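Local coordinates for protein alginate lyase, family PL7 (Zobellia galactanivorans, PDB 4BE3) that cleaves alginate from the chain end as an exolytic lyase of polysaccharide lyase family 7, probably by beta-elimination at uronate linkages, at residues 72-77 / 252-257; 79-84 / 190-195; 114-119 / 141-146; 6-11 / 301-306; 119-124 / 198-203. All blocks are in the same frame, centred on the assembly; numbering follows the deposited sequence.

Contact 1 (72-77 / 252-257); sequences KHWIPE and EIQYFK. With SRT (S,R meso-tartaric acid), chain C.
The imidazole of H73 lies nearly flat against the phenol ring of Y255 in an offset stack, centroids 4.6 Å apart and planes turned by 18°, the two side chains running side by side in the same direction. W74 meets F256 differently: its CZ2 stands over the centre of the phenyl ring, 3.6 Å from F256 CZ, with the planes at an oblique 47°. CG of Q254 sits over the six-membered ring of W74 in a CH-pi contact, 4.0 Å from the centroid. Between these side chains W74 and Q254 form a single antiparallel bridge, W74 N to Q254 O at 2.8 Å and Q254 N to W74 O at 2.7 Å, which ties the loop after strand 65-70 to strand 254-258 of the beta-jelly roll. Beyond it the strand enters the tartrate pocket. Y255 OH is hydrogen-bonded to O2 of the bound meso-tartaric acid at 2.6 Å, near the plane of its ring, and K257 NZ donates to O11 of the same ligand at 3.0 Å and also to its O3.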
# COMPACT_ATOMS: atom_id res chain seq x y z
N LYS A 72 7.50 1.52 1.35
CA LYS A 72 6.15 1.80 0.82
C LYS A 72 5.17 2.11 1.96
O LYS A 72 5.01 1.24 2.80
CB LYS A 72 5.68 0.56 0.10
CG LYS A 72 4.44 0.94 -0.89
CD LYS A 72 4.20 -0.22 -1.86
CE LYS A 72 3.33 0.19 -3.05
NZ LYS A 72 2.00 0.26 -2.34
N HIS A 73 4.57 3.28 1.97
CA HIS A 73 3.81 3.69 3.13
C HIS A 73 2.36 3.28 2.94
O HIS A 73 1.97 2.89 1.78
CB HIS A 73 3.95 5.16 3.26
CG HIS A 73 5.36 5.61 3.49
ND1 HIS A 73 5.72 6.94 3.42
CD2 HIS A 73 6.50 4.91 3.75
CE1 HIS A 73 7.04 7.06 3.69
NE2 HIS A 73 7.52 5.82 3.92
N TRP A 74 1.49 3.42 3.93
CA TRP A 74 0.13 3.01 3.83
C TRP A 74 -0.66 3.71 4.91
O TRP A 74 -0.10 4.21 5.85
CB TRP A 74 -0.03 1.48 3.93
CG TRP A 74 0.88 0.92 5.04
CD1 TRP A 74 2.24 0.60 4.99
CD2 TRP A 74 0.44 0.62 6.39
NE1 TRP A 74 2.65 0.08 6.23
CE2 TRP A 74 1.61 0.08 7.10
CE3 TRP A 74 -0.81 0.68 7.05
CZ2 TRP A 74 1.58 -0.27 8.43
CZ3 TRP A 74 -0.84 0.30 8.43
CH2 TRP A 74 0.35 -0.18 9.09
N ILE A 75 -1.97 3.87 4.69
CA ILE A 75 -2.87 4.38 5.73
C ILE A 75 -3.54 3.17 6.37
O ILE A 75 -3.60 2.04 5.86
CB ILE A 75 -3.91 5.37 5.14
CG1 ILE A 75 -4.83 4.67 4.04
CG2 ILE A 75 -3.20 6.55 4.51
CD1 ILE A 75 -6.03 5.64 3.68
N PRO A 76 -4.00 3.35 7.65
CA PRO A 76 -4.54 2.17 8.35
C PRO A 76 -5.68 1.51 7.61
O PRO A 76 -5.79 0.29 7.65
CB PRO A 76 -5.02 2.76 9.71
CG PRO A 76 -3.89 3.91 9.93
CD PRO A 76 -3.94 4.59 8.49
N GLU A 77 -6.53 2.31 6.91
CA GLU A 77 -7.60 1.69 6.19
C GLU A 77 -7.14 0.71 5.16
O GLU A 77 -7.93 -0.22 4.83
CB GLU A 77 -8.36 2.82 5.43
CG GLU A 77 -9.16 3.73 6.40
CD GLU A 77 -8.39 4.95 6.89
OE1 GLU A 77 -7.14 4.99 7.03
OE2 GLU A 77 -9.09 5.97 7.21
N GLU A 252 -4.06 8.67 8.04
CA GLU A 252 -2.69 9.21 8.27
C GLU A 252 -1.66 8.24 7.73
O GLU A 252 -1.59 6.99 8.12
CB GLU A 252 -2.41 9.48 9.81
CG GLU A 252 -1.35 10.59 9.84
CD GLU A 252 -1.24 11.18 11.18
OE1 GLU A 252 -0.49 10.52 12.03
OE2 GLU A 252 -1.91 12.20 11.45
N ILE A 253 -0.76 8.75 6.89
CA ILE A 253 0.18 7.81 6.24
C ILE A 253 1.22 7.29 7.24
O ILE A 253 1.77 8.05 8.02
CB ILE A 253 0.91 8.49 5.11
CG1 ILE A 253 -0.18 8.78 3.94
CG2 ILE A 253 2.02 7.64 4.48
CD1 ILE A 253 0.28 9.88 2.95
N GLN A 254 1.45 5.98 7.18
CA GLN A 254 2.47 5.35 8.09
C GLN A 254 3.17 4.21 7.51
O GLN A 254 2.98 3.90 6.29
CB GLN A 254 1.80 4.83 9.22
CG GLN A 254 0.71 3.97 9.00
CD GLN A 254 -0.17 4.50 10.14
OE1 GLN A 254 -0.18 5.81 10.59
NE2 GLN A 254 -0.74 3.52 10.78
N TYR A 255 4.15 3.66 8.26
CA TYR A 255 4.90 2.58 7.74
C TYR A 255 5.51 1.76 8.87
O TYR A 255 5.57 2.27 10.03
CB TYR A 255 6.03 3.06 6.80
CG TYR A 255 6.97 4.08 7.42
CD1 TYR A 255 6.69 5.44 7.30
CD2 TYR A 255 8.17 3.69 8.07
CE1 TYR A 255 7.59 6.40 7.80
CE2 TYR A 255 9.05 4.62 8.58
CZ TYR A 255 8.75 5.98 8.47
OH TYR A 255 9.59 6.94 8.96
N PHE A 256 5.86 0.54 8.58
CA PHE A 256 6.49 -0.29 9.65
C PHE A 256 7.91 0.02 9.85
O PHE A 256 8.62 0.49 8.92
CB PHE A 256 6.44 -1.80 9.30
CG PHE A 256 5.04 -2.37 9.38
CD1 PHE A 256 4.42 -2.40 10.59
CD2 PHE A 256 4.34 -2.90 8.25
CE1 PHE A 256 3.13 -2.98 10.76
CE2 PHE A 256 3.08 -3.57 8.38
CZ PHE A 256 2.43 -3.53 9.65
N LYS A 257 8.44 -0.25 11.07
CA LYS A 257 9.88 -0.24 11.32
C LYS A 257 10.25 -1.44 12.19
O LYS A 257 9.39 -1.97 12.93
CB LYS A 257 10.27 1.03 12.15
CG LYS A 257 9.80 2.32 11.41
CD LYS A 257 10.52 3.59 12.00
CE LYS A 257 11.93 3.49 11.35
NZ LYS A 257 12.96 4.31 12.02
O1 SRT C . 11.53 8.76 13.17
O11 SRT C . 11.10 6.52 12.84
C1 SRT C . 11.57 7.65 12.58
C2 SRT C . 12.40 7.41 11.36
O2 SRT C . 11.81 6.70 10.25
C3 SRT C . 13.74 8.09 11.29
O3 SRT C . 14.31 7.06 11.98
C4 SRT C . 14.32 8.39 9.98
O4 SRT C . 15.25 7.74 9.52
O41 SRT C . 13.79 9.23 9.25

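Contact 2 (79-84 / 190-195); sequences GGKLNA and EINVYE
Strands 80-84 and 190-194 run antiparallel, their axes 4.7 Å apart at closest approach and their directions 172° apart, with G80-V193 and L82-I191 as hydrogen-bonded pairs. The bond from V193 N to G80 O, 2.7 Å, is the straightest at 167°. On the face of K81, N83, E190 and N192 the side chains are polar. K81 bends at its third torsion (chi3 -66°), which places CE 3.6 Å from N192 OD1. Its NZ stays 4.6 Å from E190 OE1, too far for a salt bridge, but one water joins them, accepting from K81 NZ at 2.7 Å and donating to E190 OE1 at 2.6 Å. K81 NZ also bonds S309. On the other face L82 CD2 and I191 CD1 touch loosely at 4.3 Å. At G79, before the strand, a CB would press on the preceding carbonyl O and clash with V193 O. Strands 295-306 and 197-203 flank this pair within the same sheet, while F256 of strand 254-258 packs on L82 and I191 from the facing sheet.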
# COMPACT_ATOMS: atom_id res chain seq x y z
N GLY A 79 -4.06 -0.81 5.21
CA GLY A 79 -3.52 -2.00 6.02
C GLY A 79 -2.17 -2.45 5.68
O GLY A 79 -1.47 -1.89 4.78
N GLY A 80 -1.70 -3.45 6.48
CA GLY A 80 -0.37 -3.95 6.26
C GLY A 80 -0.10 -4.95 7.40
O GLY A 80 -0.77 -4.87 8.45
N LYS A 81 0.84 -5.82 7.18
CA LYS A 81 1.18 -6.85 8.23
C LYS A 81 2.63 -6.99 8.28
O LYS A 81 3.38 -7.05 7.24
CB LYS A 81 0.53 -8.18 7.80
CG LYS A 81 0.77 -9.27 8.85
CD LYS A 81 0.30 -10.66 8.35
CE LYS A 81 -1.20 -10.66 8.18
NZ LYS A 81 -1.64 -12.03 7.70
N LEU A 82 3.16 -7.06 9.54
CA LEU A 82 4.55 -7.28 9.72
C LEU A 82 4.68 -8.51 10.66
O LEU A 82 4.01 -8.56 11.71
CB LEU A 82 5.20 -6.07 10.45
CG LEU A 82 6.62 -6.30 10.95
CD1 LEU A 82 7.63 -6.47 9.72
CD2 LEU A 82 7.04 -4.98 11.71
N ASN A 83 5.48 -9.50 10.28
CA ASN A 83 5.79 -10.64 11.15
C ASN A 83 7.25 -10.67 11.46
O ASN A 83 8.10 -10.59 10.54
CB ASN A 83 5.49 -11.97 10.34
CG ASN A 83 4.00 -12.32 10.38
OD1 ASN A 83 3.53 -12.93 11.37
ND2 ASN A 83 3.26 -11.80 9.52
N ALA A 84 7.62 -10.85 12.75
CA ALA A 84 8.96 -10.97 13.09
C ALA A 84 9.23 -12.10 14.10
O ALA A 84 8.39 -12.41 14.90
CB ALA A 84 9.49 -9.67 13.73
N GLU A 190 3.35 -10.39 15.55
CA GLU A 190 2.72 -9.98 14.28
C GLU A 190 1.92 -8.77 14.52
O GLU A 190 1.09 -8.73 15.49
CB GLU A 190 1.77 -11.13 13.85
CG GLU A 190 1.02 -10.79 12.51
CD GLU A 190 0.11 -11.94 12.09
OE1 GLU A 190 0.57 -12.96 11.59
OE2 GLU A 190 -1.11 -11.88 12.44
N ILE A 191 2.09 -7.75 13.65
CA ILE A 191 1.24 -6.58 13.71
C ILE A 191 0.41 -6.66 12.36
O ILE A 191 1.03 -6.51 11.31
CB ILE A 191 2.02 -5.31 13.64
CG1 ILE A 191 3.07 -5.32 14.85
CG2 ILE A 191 1.03 -4.03 13.69
CD1 ILE A 191 4.07 -4.11 14.72
N ASN A 192 -0.88 -6.93 12.51
CA ASN A 192 -1.77 -7.09 11.30
C ASN A 192 -2.79 -6.01 11.28
O ASN A 192 -3.75 -5.99 12.12
CB ASN A 192 -2.40 -8.50 11.47
CG ASN A 192 -3.48 -8.73 10.39
OD1 ASN A 192 -3.38 -8.08 9.34
ND2 ASN A 192 -4.50 -9.53 10.67
N VAL A 193 -2.63 -5.01 10.41
CA VAL A 193 -3.61 -3.90 10.38
C VAL A 193 -4.51 -4.21 9.18
O VAL A 193 -4.00 -4.28 8.07
CB VAL A 193 -2.95 -2.52 10.18
CG1 VAL A 193 -4.04 -1.44 10.10
CG2 VAL A 193 -2.01 -2.26 11.48
N TYR A 194 -5.75 -4.47 9.46
CA TYR A 194 -6.75 -4.79 8.41
C TYR A 194 -7.93 -3.89 8.53
O TYR A 194 -8.61 -3.87 9.58
CB TYR A 194 -7.12 -6.27 8.60
CG TYR A 194 -8.11 -6.69 7.53
CD1 TYR A 194 -7.68 -6.78 6.22
CD2 TYR A 194 -9.43 -6.96 7.86
CE1 TYR A 194 -8.60 -7.19 5.21
CE2 TYR A 194 -10.36 -7.35 6.87
CZ TYR A 194 -9.91 -7.46 5.59
OH TYR A 194 -10.81 -7.85 4.62
N GLU A 195 -8.21 -3.10 7.44
CA GLU A 195 -9.27 -2.18 7.45
C GLU A 195 -9.25 -1.24 8.69
O GLU A 195 -10.28 -0.96 9.29
CB GLU A 195 -10.61 -2.95 7.39
CG GLU A 195 -10.62 -3.64 6.02
CD GLU A 195 -12.00 -4.27 5.70
OE1 GLU A 195 -12.86 -4.50 6.60
OE2 GLU A 195 -12.18 -4.59 4.54
O HOH W 1 -0.72 -13.84 9.51

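Contact 3 (114-119 / 141-146); sequences EGHENE and EINTKG
N118 lays its side-chain amide over the carboxylate of E141, the two planes 22° apart and stacked while the side chains themselves cross at about a right angle. CB of N118 comes 3.1 Å from E141 OE1. E141 reaches this place with CG anti to its backbone N (chi1 175°) and an extended chain beyond. Its OE1 uses the anti lone pair to accept from the backbone N of E119 at 2.9 Å, and the backbone answers in the reverse sense, E141 N donating to E119 O at 3.1 Å. Farther along, H116 NE2 makes a weak hydrogen bond to T144 O, 2.9 Å long and bent to 128°, the oxygen lying in the ring plane at its edge. H116 belongs to a type II' turn from E114 to E117, closed by E117 N to E114 O, in the loop between strands 104-112 and 121-126; the partner loop leaves strand 133-141. E119 OE1 and E141 OE1 stand 3.3 Å apart without a bond between them. K122 forms a salt bridge with E119 OE1, and H111, a residue of the tartrate pocket, bonds E119 OE2. Two carboxylates this close would repel if both were ionised, so the K122 charge and the E119 N-H probably offset much of the cost.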
# COMPACT_ATOMS: atom_id res chain seq x y z
N GLU A 114 3.58 11.62 8.74
CA GLU A 114 3.16 13.05 8.63
C GLU A 114 2.48 13.49 9.85
O GLU A 114 2.35 12.68 10.83
CB GLU A 114 2.14 13.21 7.45
CG GLU A 114 0.99 12.19 7.51
CD GLU A 114 0.11 12.16 6.22
OE1 GLU A 114 0.36 13.01 5.28
OE2 GLU A 114 -0.89 11.36 6.16
N GLY A 115 1.97 14.71 9.81
CA GLY A 115 1.24 15.21 11.01
C GLY A 115 2.22 15.23 12.18
O GLY A 115 3.35 15.70 12.06
N HIS A 116 1.76 14.72 13.31
CA HIS A 116 2.61 14.67 14.50
C HIS A 116 3.72 13.67 14.44
O HIS A 116 4.62 13.73 15.26
CB HIS A 116 1.71 14.34 15.68
CG HIS A 116 0.78 15.44 16.09
ND1 HIS A 116 1.12 16.78 16.02
CD2 HIS A 116 -0.51 15.37 16.59
CE1 HIS A 116 0.11 17.50 16.53
NE2 HIS A 116 -0.90 16.65 16.89
N GLU A 117 3.70 12.75 13.44
CA GLU A 117 4.75 11.74 13.31
C GLU A 117 4.81 10.88 14.63
O GLU A 117 5.89 10.48 15.04
CB GLU A 117 6.15 12.26 12.92
CG GLU A 117 5.98 13.04 11.59
CD GLU A 117 7.24 13.71 11.08
OE1 GLU A 117 8.30 13.13 11.05
OE2 GLU A 117 7.13 14.89 10.69
N ASN A 118 3.63 10.57 15.20
CA ASN A 118 3.67 9.69 16.43
C ASN A 118 3.61 8.20 16.01
O ASN A 118 3.45 7.92 14.80
CB ASN A 118 2.45 10.03 17.23
CG ASN A 118 2.55 11.42 17.92
OD1 ASN A 118 3.63 12.06 17.88
ND2 ASN A 118 1.49 11.86 18.62
N GLU A 119 3.60 7.26 16.97
CA GLU A 119 3.50 5.82 16.61
C GLU A 119 2.29 5.19 17.13
O GLU A 119 2.09 5.02 18.35
CB GLU A 119 4.70 5.11 17.32
CG GLU A 119 6.07 5.44 16.66
CD GLU A 119 6.90 6.52 17.31
OE1 GLU A 119 6.77 6.85 18.56
OE2 GLU A 119 7.59 7.18 16.54
N GLU A 141 0.61 5.39 21.04
CA GLU A 141 0.73 6.81 21.36
C GLU A 141 -0.46 7.54 20.76
O GLU A 141 -0.87 7.26 19.58
CB GLU A 141 2.02 7.26 20.72
CG GLU A 141 2.17 8.79 20.90
CD GLU A 141 3.58 9.18 20.43
OE1 GLU A 141 4.15 8.68 19.39
OE2 GLU A 141 4.16 10.06 21.14
N ILE A 142 -1.11 8.46 21.51
CA ILE A 142 -2.28 9.11 20.92
C ILE A 142 -1.90 10.01 19.77
O ILE A 142 -0.84 10.60 19.72
CB ILE A 142 -3.10 9.91 22.00
CG1 ILE A 142 -2.16 10.84 22.78
CG2 ILE A 142 -3.83 8.95 22.97
CD1 ILE A 142 -2.97 12.01 23.50
N ASN A 143 -2.81 10.08 18.76
CA ASN A 143 -2.60 11.10 17.75
C ASN A 143 -3.24 12.42 18.23
O ASN A 143 -4.44 12.66 18.00
CB ASN A 143 -3.29 10.61 16.45
CG ASN A 143 -2.79 11.42 15.22
OD1 ASN A 143 -3.29 11.26 14.07
ND2 ASN A 143 -1.77 12.18 15.43
N THR A 144 -2.46 13.16 19.02
CA THR A 144 -2.98 14.22 19.88
C THR A 144 -3.82 15.22 19.08
O THR A 144 -3.43 15.60 17.98
CB THR A 144 -1.78 15.00 20.43
OG1 THR A 144 -0.79 14.05 20.85
CG2 THR A 144 -2.18 15.88 21.71
N LYS A 145 -4.97 15.58 19.62
CA LYS A 145 -5.81 16.67 19.01
C LYS A 145 -5.10 17.91 19.39
O LYS A 145 -4.92 18.18 20.54
CB LYS A 145 -7.22 16.58 19.58
CG LYS A 145 -8.24 17.56 18.94
CD LYS A 145 -9.45 17.52 19.87
CE LYS A 145 -10.31 18.77 19.73
NZ LYS A 145 -10.96 18.69 18.38
N GLY A 146 -4.66 18.73 18.44
CA GLY A 146 -3.95 19.96 18.86
C GLY A 146 -2.46 19.75 19.14
O GLY A 146 -1.83 18.97 18.49

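Contact 4 (6-11 / 301-306); sequences ELIPQM and KEATLG
Q10 grips the backbone of L305 with both ends of its side-chain amide, and this is the tight part of the contact. L305 N donates to Q10 OE1 at 2.7 Å, almost straight at 173° and on a lone pair in the plane of the carbonyl, while Q10 NE2 returns a bond to L305 O at 2.9 Å with the acceptor near its amide plane. An extended chain beyond CG (chi2 172°) carries CD out to the strand, where the amide can meet both L305 N and L305 O. Elsewhere the fit is looser: I8 CD1 and A303 CB touch at 4.3 Å, and water fills in. One water donates to Q10 OE1 at 2.9 Å and to A303 O at 2.8 Å; a second links Q10 N and Q10 OE1 to A303 O. An alanine in place of Q10 would probably leave L305 N and L305 O without these mates, opening a gap at the strand edge. Q10, in the type I turn from I8 to M11, thus imitates a neighbouring strand: the N-terminal loop is joined to strand 295-306 by one amide pairing and bridging waters, with no direct backbone hydrogen bond between the segments.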
# COMPACT_ATOMS: atom_id res chain seq x y z
N GLU A 6 20.67 -11.80 2.52
CA GLU A 6 20.57 -13.24 2.22
C GLU A 6 19.57 -13.94 3.11
O GLU A 6 19.20 -15.06 2.84
CB GLU A 6 21.91 -13.91 2.40
CG GLU A 6 22.96 -13.36 1.38
CD GLU A 6 24.36 -13.95 1.54
OE1 GLU A 6 24.51 -15.20 1.57
OE2 GLU A 6 25.33 -13.11 1.69
N LEU A 7 19.23 -13.26 4.25
CA LEU A 7 18.22 -13.87 5.25
C LEU A 7 16.84 -13.25 5.17
O LEU A 7 15.93 -13.79 5.66
CB LEU A 7 18.78 -13.66 6.67
CG LEU A 7 20.14 -14.22 7.00
CD1 LEU A 7 20.68 -13.96 8.45
CD2 LEU A 7 20.15 -15.68 6.60
N ILE A 8 16.70 -12.12 4.49
CA ILE A 8 15.46 -11.40 4.40
C ILE A 8 15.21 -11.09 2.91
O ILE A 8 15.67 -10.09 2.35
CB ILE A 8 15.55 -10.06 5.19
CG1 ILE A 8 15.85 -10.36 6.69
CG2 ILE A 8 14.21 -9.23 5.08
CD1 ILE A 8 16.01 -9.02 7.43
N PRO A 9 14.35 -11.84 2.34
CA PRO A 9 14.14 -11.73 0.90
C PRO A 9 13.49 -10.45 0.50
O PRO A 9 13.56 -10.09 -0.68
CB PRO A 9 13.19 -12.87 0.62
CG PRO A 9 13.17 -13.77 1.77
CD PRO A 9 13.84 -13.09 2.94
N GLN A 10 12.77 -9.78 1.42
CA GLN A 10 12.24 -8.50 1.09
C GLN A 10 13.14 -7.39 1.52
O GLN A 10 12.66 -6.26 1.72
CB GLN A 10 10.90 -8.34 1.90
CG GLN A 10 9.86 -9.36 1.31
CD GLN A 10 8.64 -9.33 2.26
OE1 GLN A 10 8.82 -9.26 3.48
NE2 GLN A 10 7.50 -9.44 1.73
N MET A 11 14.45 -7.61 1.54
CA MET A 11 15.32 -6.57 2.03
C MET A 11 15.22 -5.32 1.20
O MET A 11 15.37 -4.17 1.75
CB MET A 11 16.72 -7.12 2.23
CG MET A 11 17.60 -6.11 2.76
SD MET A 11 17.90 -6.52 4.47
CE MET A 11 16.58 -6.03 5.29
N LYS A 301 15.41 -13.56 13.15
CA LYS A 301 15.64 -14.60 12.10
C LYS A 301 14.54 -14.56 11.04
O LYS A 301 14.58 -15.25 10.02
CB LYS A 301 15.71 -15.97 12.74
CG LYS A 301 14.47 -16.41 13.36
CD LYS A 301 14.85 -17.84 13.62
CE LYS A 301 13.67 -18.75 13.70
NZ LYS A 301 14.11 -19.89 14.57
N GLU A 302 13.50 -13.81 11.29
CA GLU A 302 12.47 -13.69 10.23
C GLU A 302 11.93 -12.28 10.36
O GLU A 302 11.77 -11.73 11.53
CB GLU A 302 11.36 -14.67 10.51
CG GLU A 302 10.11 -14.13 9.73
CD GLU A 302 8.97 -15.13 9.41
OE1 GLU A 302 8.69 -15.99 10.23
OE2 GLU A 302 8.30 -15.01 8.30
N ALA A 303 11.72 -11.59 9.21
CA ALA A 303 11.08 -10.23 9.19
C ALA A 303 10.33 -10.27 7.84
O ALA A 303 10.99 -10.26 6.76
CB ALA A 303 12.13 -9.16 9.20
N THR A 304 9.02 -10.30 7.87
CA THR A 304 8.22 -10.39 6.62
C THR A 304 7.20 -9.31 6.61
O THR A 304 6.40 -9.25 7.57
CB THR A 304 7.51 -11.78 6.63
OG1 THR A 304 8.63 -12.70 6.66
CG2 THR A 304 6.72 -12.09 5.32
N LEU A 305 7.04 -8.64 5.46
CA LEU A 305 5.95 -7.69 5.23
C LEU A 305 4.89 -8.33 4.41
O LEU A 305 5.24 -9.07 3.45
CB LEU A 305 6.51 -6.44 4.51
CG LEU A 305 7.58 -5.71 5.33
CD1 LEU A 305 8.42 -4.75 4.50
CD2 LEU A 305 6.72 -4.80 6.40
N GLY A 306 3.63 -8.07 4.67
CA GLY A 306 2.53 -8.54 3.73
C GLY A 306 1.30 -7.66 3.92
O GLY A 306 1.35 -6.55 4.50
O HOH W 2 12.86 -13.06 6.92
O HOH W 3 10.59 -7.87 5.32
O HOH W 4 11.41 -11.01 3.86

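Contact 5 (119-124 / 198-203); sequences EPIKIF and MYLTFS
Apolar contacts alone join I121 and I123 of strand 121-124 to M198, L200 and F202 of strand 198-203. Among the aliphatic pairs, I121 and L200 meet tip to tip: the first torsion of I121 sets CG1 anti to the backbone N (chi1 177°), and a nearly trans second torsion carries CD1 on to 3.6 Å from L200 CD1. The thioether of M198 crosses I121 obliquely, SD 3.8 Å from I121 CG2, and a bend at its last torsion (chi3 68°) carries CE to 3.8 Å from P120 O. The contact with an aromatic ring is also tip to tip: I123 CG2 lies at the edge of the F202 ring, near its plane, 3.8 Å from CE1, with I123 CD1 3.9 Å from the same atom. An alanine in place of I123 would probably strip the F202 edge of these methyl contacts and open a gap between the sheets. No hydrogen bond crosses the contact. The strand axes stay 11.3 Å apart and diverge by only 8°, too far for backbone pairing, as expected of two facing sheets closing the hydrophobic core of the PL7 beta-jelly roll.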
# COMPACT_ATOMS: atom_id res chain seq x y z
N GLU A 119 3.60 7.26 16.97
CA GLU A 119 3.50 5.82 16.61
C GLU A 119 2.29 5.19 17.13
O GLU A 119 2.09 5.02 18.35
CB GLU A 119 4.70 5.11 17.32
CG GLU A 119 6.07 5.44 16.66
CD GLU A 119 6.90 6.52 17.31
OE1 GLU A 119 6.77 6.85 18.56
OE2 GLU A 119 7.59 7.18 16.54
N PRO A 120 1.42 4.69 16.25
CA PRO A 120 0.34 3.88 16.67
C PRO A 120 0.84 2.63 17.51
O PRO A 120 0.04 2.10 18.34
CB PRO A 120 -0.27 3.37 15.29
CG PRO A 120 0.01 4.59 14.45
CD PRO A 120 1.42 5.03 14.81
N ILE A 121 2.06 2.15 17.23
CA ILE A 121 2.56 1.05 18.14
C ILE A 121 4.02 1.04 18.17
O ILE A 121 4.74 1.26 17.17
CB ILE A 121 2.06 -0.36 17.71
CG1 ILE A 121 2.68 -1.41 18.64
CG2 ILE A 121 2.43 -0.73 16.24
CD1 ILE A 121 2.07 -2.82 18.52
N LYS A 122 4.57 0.77 19.43
CA LYS A 122 5.99 0.52 19.54
C LYS A 122 6.02 -0.76 20.47
O LYS A 122 5.30 -0.78 21.52
CB LYS A 122 6.75 1.61 20.32
CG LYS A 122 6.92 2.83 19.37
CD LYS A 122 7.89 3.88 20.05
CE LYS A 122 7.23 4.50 21.31
NZ LYS A 122 5.92 5.24 21.20
N ILE A 123 6.70 -1.79 20.03
CA ILE A 123 6.81 -3.04 20.88
C ILE A 123 8.20 -2.91 21.53
O ILE A 123 9.26 -2.79 20.88
CB ILE A 123 6.76 -4.29 19.99
CG1 ILE A 123 5.37 -4.30 19.27
CG2 ILE A 123 7.01 -5.54 20.79
CD1 ILE A 123 5.37 -5.49 18.17
N PHE A 124 8.17 -3.10 22.89
CA PHE A 124 9.42 -2.97 23.68
C PHE A 124 9.80 -4.31 24.29
O PHE A 124 8.91 -5.11 24.66
CB PHE A 124 9.06 -2.09 24.92
CG PHE A 124 8.88 -0.63 24.63
CD1 PHE A 124 7.71 -0.11 24.00
CD2 PHE A 124 9.90 0.27 25.13
CE1 PHE A 124 7.54 1.27 23.81
CE2 PHE A 124 9.65 1.65 24.98
CZ PHE A 124 8.56 2.15 24.32
N MET A 198 -5.95 -2.81 14.20
CA MET A 198 -4.66 -3.40 14.40
C MET A 198 -4.89 -4.65 15.29
O MET A 198 -5.38 -4.50 16.43
CB MET A 198 -3.75 -2.36 15.18
CG MET A 198 -2.39 -3.04 15.52
SD MET A 198 -1.25 -1.67 16.01
CE MET A 198 -1.99 -1.08 17.62
N TYR A 199 -4.56 -5.83 14.79
CA TYR A 199 -4.68 -7.07 15.49
C TYR A 199 -3.23 -7.52 15.78
O TYR A 199 -2.38 -7.76 14.84
CB TYR A 199 -5.31 -8.13 14.55
CG TYR A 199 -6.69 -7.75 14.14
CD1 TYR A 199 -7.78 -7.98 15.00
CD2 TYR A 199 -6.91 -7.13 12.92
CE1 TYR A 199 -9.12 -7.61 14.66
CE2 TYR A 199 -8.24 -6.75 12.52
CZ TYR A 199 -9.31 -7.01 13.41
OH TYR A 199 -10.55 -6.62 13.06
N LEU A 200 -2.87 -7.68 17.08
CA LEU A 200 -1.54 -8.10 17.45
C LEU A 200 -1.53 -9.51 17.94
O LEU A 200 -2.52 -9.94 18.58
CB LEU A 200 -1.03 -7.16 18.63
CG LEU A 200 -1.17 -5.70 18.30
CD1 LEU A 200 -0.64 -4.95 19.65
CD2 LEU A 200 -0.22 -5.34 17.14
N THR A 201 -0.42 -10.21 17.58
CA THR A 201 -0.28 -11.57 18.16
C THR A 201 1.11 -11.66 18.64
O THR A 201 2.08 -11.44 17.85
CB THR A 201 -0.54 -12.66 17.10
OG1 THR A 201 -1.84 -12.39 16.53
CG2 THR A 201 -0.55 -14.15 17.70
N PHE A 202 1.31 -12.19 19.84
CA PHE A 202 2.65 -12.42 20.37
C PHE A 202 2.81 -13.85 20.85
O PHE A 202 1.89 -14.34 21.50
CB PHE A 202 2.82 -11.54 21.67
CG PHE A 202 2.86 -10.08 21.35
CD1 PHE A 202 4.12 -9.50 21.07
CD2 PHE A 202 1.69 -9.34 21.40
CE1 PHE A 202 4.22 -8.11 20.86
CE2 PHE A 202 1.74 -7.94 21.19
CZ PHE A 202 3.02 -7.34 20.89
N SER A 203 3.89 -14.54 20.42
CA SER A 203 3.99 -15.95 20.82
C SER A 203 5.44 -16.25 21.16
O SER A 203 6.38 -15.59 20.69
CB SER A 203 3.51 -16.84 19.62
OG SER A 203 4.37 -16.65 18.51

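How the contacts relate
Contact 5 is the deepest, its centre about 9 Å from the centre of the chain, and is apolar; the other four lie at about 16 to 18 Å and use hydrogen bonds. Contacts 2 and 5 hold neighbouring strands 187-194 and 197-203, one by pairing within a sheet and the other by packing across to the facing sheet. Contact 4 borders contact 2 through strand 295-306, where K81 and N83 pair with G306 and T304, yet relies on a side-chain amide and water. Contacts 1 and 3 fasten loops near the tartrate pocket: aromatic rings dominate the first, carboxylates and amides the second, and I253 N meets E114 OE2 between them.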